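Local coordinates for imine reductase (Amycolatopsis orientalis, PDB 5FWN) that catalyses the NADPH-dependent reduction of imines to amines, at the interface of chains A and B. Residues are numbered along the deposited sequence; one frame, centred on the assembly and turned at random. Chains: chain A/B, Imine reductase.

The interface of chains A and B. Residues chain A 183, 258, 260-261; chain B 268, 271, 288-289.
The indole of B:Trp289 takes A:Ile261 on one face of its benzo ring. CG1 of A:Ile261 sits over CH2 of B:Trp289 at 3.4 Å. Beyond the rim of the benzo ring, slightly towards the A:Ile261 side, the backbone O of A:Asn183 lies 3.7 Å from CZ3 of B:Trp289. At the pyrrole edge, NE1 of B:Trp289 donates a hydrogen bond to the carboxylate OE1 of A:Glu260. The guanidinium of B:Arg271 meets this carboxylate and a water edge-on, in its plane.

The patch lies in the helical C-terminal domain of the imine reductase/reductive aminase family, whose intertwined dimer pairs these domains. It has a symmetric twin.

A:Glu260 OE1 accepts two bonds. NH1 of B:Arg271 donates to the syn lone pair of A:Glu260 OE1 at 2.9 Å, forming a salt bridge. The tryptophan N-H arrives on the anti side, 26° out of the carboxylate plane. The carboxylate and indole planes stand 81° apart. The two grips should fix the carboxylate's rotation. The nearby arginine would be expected to favour its ionised form. A:Glu260 reaches across with CG anti to its backbone N (chi1 179°) and an extended chain. Water 1 joins its other oxygen, OE2, to NH1 of B:Arg271.

A:Asp258 runs obliquely past the CD1 rim of the pyrrole ring, displaced to the same side as A:Ile261. CB of A:Asp258 is 3.5 Å from CD1 of B:Trp289. The backbone N of A:Asp258 donates to the backbone O of B:Trp289 at 2.9 Å. Carboxylate OD1 of A:Asp258 accepts from the backbone N of A:Glu260 at 2.9 Å, capping the start of helix 260-275. Nearby, methyl CD2 of B:Leu268 meets the amide of A:Asn183, 3.6 Å from OD1.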
# COMPACT_ATOMS: atom_id res chain seq x y z
N ASN A 183 -4.19 -5.86 -4.11
CA ASN A 183 -5.38 -6.68 -3.91
C ASN A 183 -6.37 -6.05 -2.97
O ASN A 183 -7.58 -6.15 -3.18
CB ASN A 183 -5.03 -8.12 -3.46
CG ASN A 183 -4.20 -8.91 -4.51
OD1 ASN A 183 -3.50 -9.91 -4.17
ND2 ASN A 183 -4.22 -8.47 -5.73
N ASP A 258 -17.85 -9.75 -2.71
CA ASP A 258 -17.19 -10.91 -2.10
C ASP A 258 -16.34 -10.44 -0.89
O ASP A 258 -15.63 -9.43 -0.94
CB ASP A 258 -16.30 -11.61 -3.13
CG ASP A 258 -15.82 -12.97 -2.68
OD1 ASP A 258 -15.37 -13.20 -1.53
OD2 ASP A 258 -15.95 -13.86 -3.49
N GLU A 260 -13.98 -12.15 0.75
CA GLU A 260 -12.73 -12.90 0.84
C GLU A 260 -11.57 -12.10 1.45
O GLU A 260 -10.96 -12.55 2.39
CB GLU A 260 -12.32 -13.33 -0.58
CG GLU A 260 -11.03 -14.09 -0.58
CD GLU A 260 -10.72 -14.74 -1.89
OE1 GLU A 260 -11.27 -14.31 -2.96
OE2 GLU A 260 -9.89 -15.68 -1.82
N ILE A 261 -11.30 -10.91 0.88
CA ILE A 261 -10.19 -10.11 1.33
C ILE A 261 -10.31 -9.72 2.83
O ILE A 261 -9.44 -10.09 3.62
CB ILE A 261 -9.94 -8.92 0.37
CG1 ILE A 261 -9.33 -9.37 -0.98
CG2 ILE A 261 -9.02 -7.87 1.02
CD1 ILE A 261 -7.93 -10.00 -0.88
N LEU B 268 -5.00 -16.20 -5.88
CA LEU B 268 -5.87 -15.23 -6.46
C LEU B 268 -5.59 -15.00 -7.96
O LEU B 268 -6.53 -14.97 -8.79
CB LEU B 268 -5.72 -13.91 -5.69
CG LEU B 268 -6.83 -12.94 -5.70
CD1 LEU B 268 -8.14 -13.64 -5.30
CD2 LEU B 268 -6.50 -11.82 -4.69
N ARG B 271 -6.63 -17.93 -10.01
CA ARG B 271 -8.06 -17.90 -10.29
C ARG B 271 -8.38 -16.94 -11.44
O ARG B 271 -9.20 -17.25 -12.28
CB ARG B 271 -8.89 -17.57 -9.04
CG ARG B 271 -8.86 -18.75 -8.03
CD ARG B 271 -9.36 -18.35 -6.64
NE ARG B 271 -10.60 -17.65 -6.82
CZ ARG B 271 -11.11 -16.74 -5.98
NH1 ARG B 271 -10.45 -16.32 -4.88
NH2 ARG B 271 -12.29 -16.22 -6.30
N LEU B 288 -13.24 -11.19 -9.92
CA LEU B 288 -13.55 -12.34 -9.07
C LEU B 288 -14.49 -11.98 -7.94
O LEU B 288 -15.08 -12.88 -7.39
CB LEU B 288 -12.32 -12.96 -8.45
CG LEU B 288 -11.30 -13.87 -9.14
CD1 LEU B 288 -11.50 -14.00 -10.62
CD2 LEU B 288 -9.89 -13.45 -8.76
N TRP B 289 -14.67 -10.70 -7.62
CA TRP B 289 -15.40 -10.32 -6.37
C TRP B 289 -16.73 -9.58 -6.52
O TRP B 289 -17.32 -9.19 -5.51
CB TRP B 289 -14.47 -9.49 -5.47
CG TRP B 289 -13.29 -10.23 -5.05
CD1 TRP B 289 -13.19 -11.57 -4.75
CD2 TRP B 289 -12.01 -9.69 -4.87
NE1 TRP B 289 -11.93 -11.88 -4.38
CE2 TRP B 289 -11.16 -10.75 -4.47
CE3 TRP B 289 -11.48 -8.41 -5.02
CZ2 TRP B 289 -9.82 -10.56 -4.22
CZ3 TRP B 289 -10.16 -8.22 -4.77
CH2 TRP B 289 -9.33 -9.28 -4.38
O HOH W 1 -8.15 -16.93 -3.80